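Local coordinates for protein AbyA5 (Verrucosispora maris, PDB 4YWF) that catalyses acetate elimination in spirotetronate biosynthesis as an esterase-like lyase of the alpha/beta-hydrolase superfamily, at residues A[126-131]-A[182-187]; A[146-151]-A[173-178]; A[130-135]-A[153-158]. The protein carries 4 engineered substitutions. All coordinates share one frame; numbering follows the deposited sequence.

Followed from the N terminus, strand 127-134 is used first and twice. Its start meets 182-187 in contact 1, closing a span of 50 residues, and its later part meets 153-158 in contact 3, closing a shorter one; the two share R130 and A131. Contact 2 pairs 146-151 with 173-178, so it lies wholly within the span of contact 1 but crosses contact 3, whose second segment falls between the two strands of contact 2. Together they tie strands 127-134, 171-174 and 143-148 of the central sheet to the loops that follow the last two. K155 of contact 3 joins all three through salt bridges to E182 and E176.

Contact 1: A[126-131]-A[182-187]; sequences GGVVRA and ENELRY
The carbonyl of V128 takes a hydrogen bond from the backbone N of E184, with E184 N 2.9 Å from V128 O, and E184 then returns the grip through its side chain. Its extended chain leans back along the strand until OE1 lies 3.3 Å from V128 N, the amide hydrogen arriving from above the carboxylate plane, so one residue satisfies both backbone groups of V128. Glycine suits the preceding position: at the G127 phi of 142° a CB would jam against the carbonyl O of G126 and also run into E184 CB, 4.0 Å from the bare G127 CA.

The loop is shaped by N183, whose OD1 accepts from L185 N at 3.0 Å, an Asx turn, while ND2 bonds to E176 O. The turn presents L185 to the strand, and its CD1 packs 3.5 Å from V129 CG2, joining two branched apolar side chains. At the far end R130 and E182 form a salt bridge whose hydrogen bond, R130 NH1 to E182 OE2 at 3.3 Å, is weak and bent; R130 CD lies 3.2 Å from the same OE2. The guanidinium and carboxylate planes stand 74° apart, and the firmer partners are E121 for R130 and K155 for E182.

Strand 127-134 runs between strands 118-124 and 171-174 in the sheet. The loop leads from 171-174 toward helix 194-201, and on its way Y187 inserts against helices 218-226 and 258-268.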
# COMPACT_ATOMS: atom_id res chain seq x y z
N GLY A 126 19.97 0.59 3.10
CA GLY A 126 19.35 1.87 3.48
C GLY A 126 18.52 1.86 4.75
O GLY A 126 17.92 2.89 5.11
N GLY A 127 18.39 0.70 5.40
CA GLY A 127 17.55 0.58 6.62
C GLY A 127 16.78 -0.76 6.68
O GLY A 127 16.88 -1.63 5.80
N VAL A 128 16.03 -0.97 7.75
CA VAL A 128 15.35 -2.22 7.94
C VAL A 128 13.96 -2.19 7.29
O VAL A 128 13.32 -1.19 7.36
CB VAL A 128 15.25 -2.57 9.42
CG1 VAL A 128 14.21 -3.68 9.67
CG2 VAL A 128 16.64 -2.98 9.93
N VAL A 129 13.53 -3.27 6.65
CA VAL A 129 12.13 -3.39 6.12
C VAL A 129 11.51 -4.62 6.75
O VAL A 129 12.08 -5.69 6.63
CB VAL A 129 12.15 -3.61 4.57
CG1 VAL A 129 10.75 -3.76 4.01
CG2 VAL A 129 12.84 -2.45 3.90
N ARG A 130 10.36 -4.48 7.43
CA ARG A 130 9.59 -5.64 7.93
C ARG A 130 8.38 -5.97 7.05
O ARG A 130 7.81 -5.09 6.39
CB ARG A 130 9.12 -5.42 9.40
CG ARG A 130 10.26 -5.56 10.39
CD ARG A 130 9.97 -4.93 11.73
NE ARG A 130 10.72 -5.61 12.79
CZ ARG A 130 10.20 -6.19 13.87
NH1 ARG A 130 8.89 -6.15 14.12
NH2 ARG A 130 11.00 -6.82 14.74
N ALA A 131 7.97 -7.24 7.09
CA ALA A 131 6.87 -7.74 6.27
C ALA A 131 6.18 -8.85 7.03
O ALA A 131 6.77 -9.46 7.95
CB ALA A 131 7.43 -8.20 4.92
N GLU A 182 7.05 0.59 9.72
CA GLU A 182 8.32 0.16 10.17
C GLU A 182 9.35 0.16 9.03
O GLU A 182 10.51 -0.24 9.27
CB GLU A 182 8.24 -1.25 10.76
CG GLU A 182 7.21 -1.47 11.85
CD GLU A 182 7.35 -2.87 12.39
OE1 GLU A 182 6.81 -3.85 11.76
OE2 GLU A 182 8.02 -3.01 13.45
N ASN A 183 8.96 0.54 7.81
CA ASN A 183 9.88 0.47 6.71
C ASN A 183 10.77 1.70 6.83
O ASN A 183 10.31 2.83 6.71
CB ASN A 183 9.11 0.43 5.38
CG ASN A 183 10.02 0.45 4.15
OD1 ASN A 183 11.16 0.96 4.17
ND2 ASN A 183 9.52 -0.06 3.06
N GLU A 184 12.06 1.46 7.09
CA GLU A 184 13.00 2.52 7.42
C GLU A 184 13.59 3.30 6.25
O GLU A 184 14.28 4.31 6.45
CB GLU A 184 14.14 1.93 8.33
CG GLU A 184 13.63 1.84 9.79
CD GLU A 184 14.59 1.14 10.76
OE1 GLU A 184 15.74 0.90 10.40
OE2 GLU A 184 14.16 0.80 11.89
N LEU A 185 13.36 2.84 5.04
CA LEU A 185 14.01 3.40 3.87
C LEU A 185 13.51 4.80 3.51
O LEU A 185 12.40 5.22 3.86
CB LEU A 185 13.80 2.49 2.67
CG LEU A 185 14.27 1.04 2.74
CD1 LEU A 185 13.51 0.23 1.71
CD2 LEU A 185 15.78 0.89 2.54
N ARG A 186 14.32 5.49 2.70
CA ARG A 186 13.88 6.73 2.10
C ARG A 186 13.15 6.35 0.78
O ARG A 186 13.55 5.44 0.11
CB ARG A 186 15.07 7.66 1.88
CG ARG A 186 14.69 9.07 1.41
CD ARG A 186 15.91 9.88 1.01
NE ARG A 186 16.74 9.15 0.06
CZ ARG A 186 17.97 9.48 -0.33
NH1 ARG A 186 18.57 10.58 0.15
NH2 ARG A 186 18.61 8.72 -1.23
N TYR A 187 12.02 6.99 0.53
CA TYR A 187 11.31 6.91 -0.72
C TYR A 187 12.08 7.83 -1.71
O TYR A 187 12.12 8.99 -1.56
CB TYR A 187 9.87 7.36 -0.48
CG TYR A 187 8.86 7.30 -1.62
CD1 TYR A 187 8.98 6.44 -2.72
CD2 TYR A 187 7.78 8.13 -1.57
CE1 TYR A 187 8.03 6.47 -3.76
CE2 TYR A 187 6.86 8.15 -2.57
CZ TYR A 187 6.98 7.36 -3.64
OH TYR A 187 5.94 7.51 -4.53

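Contact 2: A[146-151]-A[173-178]; sequences LMTGGI and VVTEMP. Engineered in segment 173-178: M177 (natural residue Leu).
T148 and T175 stand side by side and point the same way, their CG2 methyls pressed to 3.5 Å, tighter than usual van der Waals contact. With chi1 58°, T148 OG1 sits between the backbone N and the carbonyl carbon, where it hydrogen-bonds S219 OG, and CG2 is left anti to the carbonyl carbon, beside T175. In T175 the hydroxyl is instead anti to the backbone N and hydrogen-bonds R130 O, while the methyl takes the position between N and C. Threonine fits both places, since each residue offers a methyl to its neighbour and a hydroxyl with a buried polar partner.

Before this pair the strands run parallel. L146 and V173 also lie alongside each other, with L146 CD2 3.9 Å from V173 CB, on the face where helix 194-201 packs against L146. On the other face the CB of selenomethionine M147 meets V174 CG2, while the rest of its extended chain leads away to W158. The backbone of M147 serves as the link: its N donates to V173 O at 2.8 Å, and its O accepts from T175 N at 3.0 Å. These are the two strands of a beta-alpha-beta unit, 143-148 and 171-174 with helix 162-167 between them, in the alpha/beta-hydrolase fold. In this superfamily the loop after the first of these strands commonly contributes to the oxyanion hole.

Past T148 the chains separate, and water takes over the bridging. One water accepts from G149 N and sits 2.8 Å from T175 O; a second accepts from M177 N and lies close to G150 O. The engineered selenomethionine M177, leucine in the natural protein, points toward the glycines. Its chain bends about its CG-SE bond (chi3 67°), setting SE 3.6 Å from G149 O, over the bare glycine backbone, and 4.0 Å from I151 CG2.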
# COMPACT_ATOMS: atom_id res chain seq x y z
N LEU A 146 2.65 -10.24 -3.86
CA LEU A 146 3.22 -9.16 -3.12
C LEU A 146 2.16 -8.04 -2.89
O LEU A 146 1.58 -7.54 -3.83
CB LEU A 146 4.44 -8.61 -3.83
CG LEU A 146 5.70 -9.45 -3.96
CD1 LEU A 146 6.77 -8.64 -4.60
CD2 LEU A 146 6.26 -9.99 -2.65
N MSE A 147 1.96 -7.61 -1.65
CA MSE A 147 0.95 -6.59 -1.37
C MSE A 147 1.50 -5.43 -0.67
O MSE A 147 2.12 -5.59 0.40
CB MSE A 147 -0.15 -7.19 -0.53
CG MSE A 147 -1.31 -6.20 -0.43
SE MSE A 147 -3.01 -7.15 -0.10
CE MSE A 147 -4.32 -5.66 -0.22
N THR A 148 1.20 -4.24 -1.22
CA THR A 148 1.54 -2.97 -0.62
C THR A 148 0.47 -1.90 -0.84
O THR A 148 -0.24 -1.91 -1.81
CB THR A 148 2.85 -2.39 -1.23
OG1 THR A 148 2.72 -2.23 -2.65
CG2 THR A 148 4.03 -3.28 -0.95
N GLY A 149 0.36 -0.99 0.11
CA GLY A 149 -0.52 0.15 -0.01
C GLY A 149 0.26 1.42 -0.43
O GLY A 149 1.40 1.35 -0.88
N GLY A 150 -0.44 2.54 -0.31
CA GLY A 150 0.08 3.85 -0.59
C GLY A 150 0.76 4.48 0.60
O GLY A 150 1.27 3.79 1.50
N ILE A 151 0.85 5.80 0.56
CA ILE A 151 1.83 6.51 1.38
C ILE A 151 1.35 6.67 2.85
O ILE A 151 2.14 7.17 3.70
CB ILE A 151 2.19 7.89 0.77
CG1 ILE A 151 0.90 8.64 0.41
CG2 ILE A 151 3.12 7.74 -0.45
CD1 ILE A 151 1.00 10.14 0.38
N VAL A 173 2.86 -11.93 0.76
CA VAL A 173 3.77 -11.12 1.54
C VAL A 173 3.29 -9.68 1.54
O VAL A 173 3.21 -9.02 0.47
CB VAL A 173 5.15 -11.10 0.94
CG1 VAL A 173 6.05 -10.20 1.76
CG2 VAL A 173 5.72 -12.51 0.85
N VAL A 174 3.00 -9.15 2.71
CA VAL A 174 2.39 -7.84 2.83
C VAL A 174 3.45 -6.95 3.50
O VAL A 174 4.03 -7.28 4.57
CB VAL A 174 1.12 -7.87 3.70
CG1 VAL A 174 0.67 -6.45 4.02
CG2 VAL A 174 -0.02 -8.63 2.98
N THR A 175 3.77 -5.88 2.85
CA THR A 175 4.67 -4.90 3.45
C THR A 175 4.10 -3.49 3.25
O THR A 175 2.86 -3.33 3.01
CB THR A 175 6.09 -5.12 2.88
OG1 THR A 175 7.05 -4.29 3.56
CG2 THR A 175 6.07 -4.87 1.39
N GLU A 176 4.98 -2.48 3.30
CA GLU A 176 4.56 -1.08 3.32
C GLU A 176 5.67 -0.26 2.64
O GLU A 176 6.79 -0.74 2.47
CB GLU A 176 4.31 -0.59 4.77
CG GLU A 176 5.51 -0.94 5.68
CD GLU A 176 5.10 -1.09 7.14
OE1 GLU A 176 3.97 -0.74 7.43
OE2 GLU A 176 5.94 -1.54 7.98
N MSE A 177 5.33 0.95 2.22
CA MSE A 177 6.29 1.79 1.45
C MSE A 177 7.47 2.30 2.26
O MSE A 177 7.41 2.25 3.49
CB MSE A 177 5.53 3.00 0.84
CG MSE A 177 4.77 2.50 -0.38
SE MSE A 177 3.82 3.94 -1.36
CE MSE A 177 5.44 4.90 -2.00
N PRO A 178 8.55 2.81 1.59
CA PRO A 178 9.67 3.45 2.31
C PRO A 178 9.15 4.58 3.12
O PRO A 178 8.41 5.42 2.61
CB PRO A 178 10.56 3.97 1.16
CG PRO A 178 10.31 3.03 0.03
CD PRO A 178 8.87 2.65 0.14
O HOH W 1 0.90 -1.30 3.20
O HOH W 2 2.45 1.41 2.24

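Contact 3: A[130-135]-A[153-158]; sequences RAWAAG and SIKEQW
K155 and E156 reach W132 by different bends. In K155, CG sits between the backbone N and the carbonyl carbon (chi1 56°), and the extended chain turns only at its last torsion; E156 folds at chi2 (83°), swinging its carboxylate back beside the lysine. Within the alpha/beta-hydrolase fold the contact joins strand 127-134 to the loop between strand 143-148 and helix 162-167.

Two donors hold E156 OE2. The indole NE1 of W132 lies 3.2 Å away and aims its hydrogen nearly straight at OE2, which is in the ring plane at the edge; the carboxylate is turned 85° to the ring, and the hydrogen comes from above the carboxylate plane. K155 NZ approaches the same OE2 at 2.9 Å from the syn side. Tryptophan suits this buried place because it supplies both the donor and a broad apolar surface; the ring also packs edge-to-face with F107. The lysine's amino group additionally forms salt bridges to E182 and E176, so its charge is set among three carboxylates. Its methylenes cross the W132 side chain at about a right angle, with CE 3.8 Å from NE1, and K155 CD rests 3.4 Å from R130 O.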
# COMPACT_ATOMS: atom_id res chain seq x y z
N ARG A 130 10.36 -4.48 7.43
CA ARG A 130 9.59 -5.64 7.93
C ARG A 130 8.38 -5.97 7.05
O ARG A 130 7.81 -5.09 6.39
CB ARG A 130 9.12 -5.42 9.40
CG ARG A 130 10.26 -5.56 10.39
CD ARG A 130 9.97 -4.93 11.73
NE ARG A 130 10.72 -5.61 12.79
CZ ARG A 130 10.20 -6.19 13.87
NH1 ARG A 130 8.89 -6.15 14.12
NH2 ARG A 130 11.00 -6.82 14.74
N ALA A 131 7.97 -7.24 7.09
CA ALA A 131 6.87 -7.74 6.27
C ALA A 131 6.18 -8.85 7.03
O ALA A 131 6.77 -9.46 7.95
CB ALA A 131 7.43 -8.20 4.92
N TRP A 132 4.94 -9.12 6.68
CA TRP A 132 4.21 -10.26 7.22
C TRP A 132 3.92 -11.18 6.05
O TRP A 132 3.62 -10.69 4.97
CB TRP A 132 2.89 -9.83 7.84
CG TRP A 132 3.04 -9.04 9.06
CD1 TRP A 132 2.81 -7.69 9.21
CD2 TRP A 132 3.48 -9.53 10.34
NE1 TRP A 132 3.07 -7.31 10.53
CE2 TRP A 132 3.48 -8.42 11.23
CE3 TRP A 132 3.82 -10.79 10.83
CZ2 TRP A 132 3.87 -8.55 12.55
CZ3 TRP A 132 4.15 -10.92 12.18
CH2 TRP A 132 4.17 -9.81 13.01
N ALA A 133 4.00 -12.49 6.27
CA ALA A 133 3.80 -13.43 5.18
C ALA A 133 3.03 -14.67 5.61
O ALA A 133 2.99 -15.00 6.79
CB ALA A 133 5.13 -13.86 4.62
N ALA A 134 2.43 -15.34 4.62
CA ALA A 134 1.77 -16.62 4.88
C ALA A 134 1.84 -17.41 3.63
O ALA A 134 2.13 -16.86 2.57
CB ALA A 134 0.32 -16.45 5.29
N GLY A 135 1.62 -18.71 3.77
CA GLY A 135 1.63 -19.61 2.60
C GLY A 135 3.03 -19.93 2.12
O GLY A 135 3.19 -20.44 1.02
N SER A 153 -0.69 3.94 4.22
CA SER A 153 -1.15 2.56 4.54
C SER A 153 -0.02 1.70 5.12
O SER A 153 0.91 1.34 4.42
CB SER A 153 -1.69 1.85 3.29
OG SER A 153 -2.86 2.51 2.76
N ILE A 154 -0.13 1.35 6.40
CA ILE A 154 0.78 0.39 7.01
C ILE A 154 0.32 -1.03 6.76
O ILE A 154 -0.81 -1.28 6.44
CB ILE A 154 0.97 0.61 8.53
CG1 ILE A 154 -0.34 0.37 9.28
CG2 ILE A 154 1.65 1.94 8.77
CD1 ILE A 154 -0.15 0.16 10.78
N LYS A 155 1.24 -1.96 6.93
CA LYS A 155 1.09 -3.33 6.41
C LYS A 155 0.10 -4.13 7.28
O LYS A 155 -0.54 -5.12 6.83
CB LYS A 155 2.48 -4.02 6.38
CG LYS A 155 3.22 -4.05 7.72
CD LYS A 155 4.68 -4.56 7.63
CE LYS A 155 5.32 -4.68 9.01
NZ LYS A 155 5.24 -3.45 9.86
N GLU A 156 -0.09 -3.67 8.50
CA GLU A 156 -1.04 -4.25 9.40
C GLU A 156 -2.47 -3.99 8.94
O GLU A 156 -3.38 -4.67 9.39
CB GLU A 156 -0.82 -3.73 10.84
CG GLU A 156 0.45 -4.35 11.51
CD GLU A 156 1.73 -3.64 11.12
OE1 GLU A 156 1.68 -2.48 10.58
OE2 GLU A 156 2.80 -4.24 11.31
N GLN A 157 -2.67 -3.08 7.98
CA GLN A 157 -4.01 -2.86 7.44
C GLN A 157 -4.45 -4.09 6.64
O GLN A 157 -5.63 -4.45 6.63
CB GLN A 157 -3.97 -1.64 6.49
CG GLN A 157 -5.24 -0.80 6.47
CD GLN A 157 -5.35 0.07 5.22
OE1 GLN A 157 -4.41 0.78 4.85
NE2 GLN A 157 -6.50 0.02 4.57
N TRP A 158 -3.49 -4.69 5.94
CA TRP A 158 -3.73 -5.84 5.07
C TRP A 158 -3.37 -7.20 5.63
O TRP A 158 -3.89 -8.18 5.15
CB TRP A 158 -2.91 -5.68 3.77
CG TRP A 158 -2.89 -4.32 3.22
CD1 TRP A 158 -1.82 -3.49 3.16
CD2 TRP A 158 -4.00 -3.59 2.71
NE1 TRP A 158 -2.19 -2.29 2.59
CE2 TRP A 158 -3.54 -2.33 2.33
CE3 TRP A 158 -5.35 -3.89 2.55
CZ2 TRP A 158 -4.37 -1.36 1.77
CZ3 TRP A 158 -6.17 -2.94 1.95
CH2 TRP A 158 -5.67 -1.69 1.59